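Local coordinates for protein GDSL-like Lipase (Parabacteroides distasonis, PDB 3P94) that probably hydrolyses ester bonds of lipids such as lysophospholipids, as a serine hydrolase of the GDSL-like, flavodoxin-like SGNH family, at residues Asn85-Asn90 with Ile94-Val99; Lys139-Asn144 with Asp160-Met165. All coordinates share one frame; numbering follows the deposited sequence. Where two conformers were deposited one is given.

Contact 1: Asn85-Asn90 with Ile94-Val99; sequences NDIAHN and IALENV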
# COMPACT_ATOMS: atom_id res chain seq x y z
N ASN A 85 4.62 7.66 -2.35
CA ASN A 85 4.57 8.58 -3.50
C ASN A 85 4.06 9.97 -3.08
O ASN A 85 4.41 10.95 -3.72
CB ASN A 85 3.78 7.99 -4.65
CG ASN A 85 4.47 6.78 -5.23
OD1 ASN A 85 5.68 6.76 -5.47
ND2 ASN A 85 3.72 5.74 -5.45
N ASP A 86 3.33 10.05 -1.95
CA ASP A 86 2.92 11.34 -1.37
C ASP A 86 4.15 12.06 -0.82
O ASP A 86 4.28 13.27 -0.96
CB ASP A 86 1.92 11.13 -0.23
CG ASP A 86 0.61 10.50 -0.60
OD1 ASP A 86 0.61 9.27 -0.89
OD2 ASP A 86 -0.42 11.21 -0.59
N ILE A 87 5.07 11.29 -0.18
CA ILE A 87 6.34 11.81 0.38
C ILE A 87 7.23 12.28 -0.80
O ILE A 87 7.91 13.30 -0.68
CB ILE A 87 7.02 10.75 1.31
CG1 ILE A 87 6.14 10.49 2.56
CG2 ILE A 87 8.45 11.19 1.75
CD1 ILE A 87 6.55 9.29 3.47
N ALA A 88 7.14 11.60 -1.95
CA ALA A 88 7.89 11.98 -3.15
C ALA A 88 7.20 13.13 -3.94
O ALA A 88 7.76 13.61 -4.93
CB ALA A 88 8.07 10.76 -4.05
N HIS A 89 6.00 13.56 -3.48
CA HIS A 89 5.17 14.61 -4.09
C HIS A 89 4.76 14.28 -5.54
O HIS A 89 4.75 15.17 -6.39
CB HIS A 89 5.85 15.99 -4.05
CG HIS A 89 6.10 16.58 -2.70
ND1 HIS A 89 5.56 16.04 -1.53
CD2 HIS A 89 6.85 17.65 -2.38
CE1 HIS A 89 6.02 16.80 -0.55
NE2 HIS A 89 6.81 17.76 -1.02
N ASN A 90 4.41 13.00 -5.81
CA ASN A 90 4.00 12.58 -7.16
C ASN A 90 2.75 13.33 -7.64
O ASN A 90 2.62 13.58 -8.83
CB ASN A 90 3.75 11.07 -7.21
CG ASN A 90 5.00 10.25 -7.38
OD1 ASN A 90 6.11 10.70 -7.11
ND2 ASN A 90 4.83 9.02 -7.80
N ILE A 94 2.11 17.97 -0.58
CA ILE A 94 1.08 17.54 0.35
C ILE A 94 1.71 17.41 1.75
O ILE A 94 2.78 16.81 1.88
CB ILE A 94 0.31 16.26 -0.10
CG1 ILE A 94 -0.87 15.94 0.87
CG2 ILE A 94 1.25 15.05 -0.36
CD1 ILE A 94 -1.90 14.87 0.39
N ALA A 95 1.07 18.00 2.78
CA ALA A 95 1.54 17.90 4.16
C ALA A 95 1.36 16.47 4.64
O ALA A 95 0.38 15.81 4.28
CB ALA A 95 0.78 18.87 5.06
N LEU A 96 2.33 15.97 5.42
CA LEU A 96 2.33 14.58 5.89
C LEU A 96 1.05 14.23 6.67
O LEU A 96 0.57 13.09 6.54
CB LEU A 96 3.58 14.28 6.74
CG LEU A 96 4.03 12.82 6.81
CD1 LEU A 96 4.46 12.30 5.45
CD2 LEU A 96 5.15 12.66 7.80
N GLU A 97 0.48 15.20 7.41
CA GLU A 97 -0.77 15.03 8.17
C GLU A 97 -1.96 14.75 7.22
O GLU A 97 -2.87 14.02 7.60
CB GLU A 97 -1.07 16.28 9.03
CG GLU A 97 -0.16 16.41 10.25
CD GLU A 97 1.15 17.17 10.10
OE1 GLU A 97 1.66 17.29 8.96
OE2 GLU A 97 1.68 17.63 11.14
N ASN A 98 -1.94 15.33 6.01
CA ASN A 98 -2.99 15.17 5.02
C ASN A 98 -2.86 13.83 4.29
O ASN A 98 -3.87 13.28 3.84
CB ASN A 98 -3.00 16.36 4.05
CG ASN A 98 -3.44 17.65 4.72
OD1 ASN A 98 -4.24 17.67 5.65
ND2 ASN A 98 -2.93 18.76 4.24
N VAL A 99 -1.63 13.28 4.22
CA VAL A 99 -1.34 11.95 3.68
C VAL A 99 -1.99 10.95 4.64
O VAL A 99 -2.75 10.07 4.21
CB VAL A 99 0.19 11.71 3.54
CG1 VAL A 99 0.50 10.28 3.07
CG2 VAL A 99 0.83 12.75 2.62
O HOH W 1 4.19 14.20 1.99
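Asp86 and Val99 pack with their side chains sliding past each other in opposite directions. CB of Asp86 lies 3.5 Å from CG2 of Val99, and CG1 of Val99 comes within 3.7 Å of CG of Asp86, so the forked valine packs against the stem of the aspartate. The carboxylate has its polar partner elsewhere: OD2 is hydrogen-bonded to OG1 of Thr59. Beside this pair, CG2 of Ile94 rests 3.6 Å from the backbone O of Asp86. The CD1 methyl of Leu96 meets the CG1 methylene of Ile87 obliquely, at 3.8 Å; a chi1 of -155° swings Leu96 CG away from its backbone N and carries CD1 toward the isoleucine.

The same Asp86 O receives ND1 of His89 at 3.1 Å, an N-H...O angle of 160° with the oxygen at the ring edge, close to its plane. A water links the segments, donating to Ile94 O at 3.0 Å and weakly to Asp86 O. His89, with positive phi, closes helix 84-87 in a Schellman motif: its N bonds weakly to Asp86 O, and Asn90 N to Asn85 O. Ala95 occupies the N-cap position of helix 96-112.

The contact thus folds the start of helix 96-112 back on helix 84-87, which follows strand 75-81; Ile87 and Leu96 also touch helix 137-153.

Contact 2: Lys139-Asn144 with Asp160-Met165; sequences KVIQLN and DYHSAM
Helix 137-153 is the crossover helix between parallel strands 116-120 and 157-159, and the short helix 161-165 follows the edge strand 157-159. Their local segments run at 140° to each other with axes 12.1 Å apart, and the imidazole of His162 spans the distance. Its chi1 of -167° turns CG away from the backbone N and extends the ring from its helix toward 139-144. There CG1 of Val140 approaches CD2 of His162 at 3.6 Å, crossing obliquely, and CG1 of Ile141 lies 3.9 Å from CE1 of His162, the two side chains crossing at about a right angle. ND2 of Asn144 is also 3.6 Å from CD2 of His162, with amide and ring planes 83° apart; this is packing, as Asn144 and His162 form no hydrogen bond with each other. The amide's OD1 is held by Val122 N, and its ND2 is hydrogen-bonded elsewhere in the structure. An alanine in place of His162 is likely to leave a gap facing Val140 and Ile141 and to deprive the Asn144 amide of the ring it packs against.

The start of the helix probably helps to fix the histidine. Asp160 is the N-cap: its OD1 accepts a nearly straight bond from Ser163 N at 3.1 Å, met from above the carboxylate plane. Its OD2 receives Ser163 OG at 2.7 Å, on the syn side but tilted out of the carboxylate plane. His162 N is bound in turn by Ser121 OG, in the loop after strand 116-120. The pattern of a capped short helix just beyond a parallel strand, packed against the preceding crossover helix, fits the three-layer alpha/beta, flavodoxin-like fold.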
# COMPACT_ATOMS: atom_id res chain seq x y z
N LYS A 139 10.53 10.98 7.33
CA LYS A 139 9.13 11.24 6.96
C LYS A 139 8.36 9.93 6.97
O LYS A 139 7.26 9.86 7.52
CB LYS A 139 9.04 11.94 5.59
CG LYS A 139 9.64 13.35 5.61
CD LYS A 139 9.90 13.90 4.23
CE LYS A 139 10.59 15.25 4.27
NZ LYS A 139 12.05 15.12 4.54
N VAL A 140 8.98 8.85 6.43
CA VAL A 140 8.43 7.48 6.44
C VAL A 140 8.21 7.04 7.91
O VAL A 140 7.14 6.53 8.23
CB VAL A 140 9.35 6.50 5.68
CG1 VAL A 140 8.96 5.04 5.95
CG2 VAL A 140 9.34 6.79 4.18
N ILE A 141 9.21 7.27 8.78
CA ILE A 141 9.13 6.90 10.20
C ILE A 141 8.00 7.68 10.89
O ILE A 141 7.25 7.06 11.64
CB ILE A 141 10.52 7.06 10.90
CG1 ILE A 141 11.47 5.91 10.46
CG2 ILE A 141 10.40 7.10 12.44
CD1 ILE A 141 12.92 6.25 10.53
N GLN A 142 7.86 9.00 10.62
CA GLN A 142 6.80 9.81 11.24
C GLN A 142 5.41 9.32 10.81
O GLN A 142 4.54 9.13 11.67
CB GLN A 142 6.97 11.31 10.93
CG GLN A 142 5.86 12.20 11.52
CD GLN A 142 5.83 12.17 13.03
OE1 GLN A 142 6.56 12.88 13.69
NE2 GLN A 142 4.99 11.32 13.61
N LEU A 143 5.22 9.11 9.50
CA LEU A 143 3.95 8.62 8.97
C LEU A 143 3.60 7.26 9.57
O LEU A 143 2.45 7.08 9.97
CB LEU A 143 3.98 8.55 7.42
CG LEU A 143 2.70 8.06 6.70
CD1 LEU A 143 1.44 8.87 7.12
CD2 LEU A 143 2.87 8.15 5.21
N ASN A 144 4.59 6.34 9.68
CA ASN A 144 4.38 5.01 10.25
C ASN A 144 3.98 5.07 11.72
O ASN A 144 3.19 4.24 12.15
CB ASN A 144 5.61 4.13 10.08
CG ASN A 144 5.77 3.60 8.67
OD1 ASN A 144 4.84 3.67 7.86
ND2 ASN A 144 6.94 3.03 8.37
N ASP A 160 4.24 -4.61 10.09
CA ASP A 160 5.51 -3.90 10.19
C ASP A 160 6.59 -4.45 9.25
O ASP A 160 7.56 -5.11 9.67
CB ASP A 160 6.00 -3.86 11.64
CG ASP A 160 7.10 -2.85 11.93
OD1 ASP A 160 7.50 -2.11 10.99
OD2 ASP A 160 7.54 -2.76 13.09
N TYR A 161 6.47 -4.09 7.97
CA TYR A 161 7.50 -4.41 6.98
C TYR A 161 8.79 -3.66 7.29
O TYR A 161 9.88 -4.20 7.10
CB TYR A 161 7.06 -3.97 5.57
CG TYR A 161 5.87 -4.66 4.95
CD1 TYR A 161 5.72 -6.04 5.03
CD2 TYR A 161 4.99 -3.96 4.13
CE1 TYR A 161 4.67 -6.70 4.38
CE2 TYR A 161 3.95 -4.60 3.47
CZ TYR A 161 3.80 -5.97 3.59
OH TYR A 161 2.77 -6.59 2.93
N HIS A 162 8.65 -2.38 7.68
CA HIS A 162 9.73 -1.41 7.91
C HIS A 162 10.81 -1.92 8.87
O HIS A 162 11.98 -1.89 8.51
CB HIS A 162 9.15 -0.06 8.40
CG HIS A 162 10.14 1.07 8.37
ND1 HIS A 162 11.13 1.19 9.33
CD2 HIS A 162 10.26 2.09 7.49
CE1 HIS A 162 11.83 2.27 9.00
NE2 HIS A 162 11.34 2.85 7.90
N SER A 163 10.43 -2.40 10.08
CA SER A 163 11.41 -2.89 11.05
C SER A 163 12.17 -4.13 10.54
O SER A 163 13.35 -4.31 10.85
CB SER A 163 10.75 -3.21 12.39
OG SER A 163 10.16 -2.04 12.93
N ALA A 164 11.49 -4.97 9.74
CA ALA A 164 12.06 -6.20 9.18
C ALA A 164 13.01 -5.95 8.00
O ALA A 164 13.81 -6.82 7.68
CB ALA A 164 10.94 -7.12 8.72
N MSE A 165 12.90 -4.78 7.34
CA MSE A 165 13.69 -4.53 6.13
C MSE A 165 14.69 -3.37 6.21
O MSE A 165 15.57 -3.28 5.34
CB MSE A 165 12.73 -4.25 4.95
CG MSE A 165 11.80 -5.42 4.65
SE MSE A 165 10.37 -4.90 3.44
CE MSE A 165 11.35 -5.11 1.77

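How the contacts relate
Both contacts involve the layers around one parallel sheet and come in series along the chain, with centres about 15 Å apart. Contact 1 is partly buried and joins near neighbours in sequence, helix 84-87 and the start of helix 96-112, by aliphatic groups packed on one another and on the stem of Asp86, plus a bridging water whose bond to Asp86 O is weak; contact 2 is buried and joins helix 137-153 to helix 161-165 through one aromatic ring. They share no helix but meet directly: Ile87 CD1 lies 3.8 Å from Val140 CG2, and Val99 CG1 lies 3.8 Å from Leu143 CD2. Helix 137-153 therefore packs against both helices of contact 1 while also receiving the histidine of contact 2.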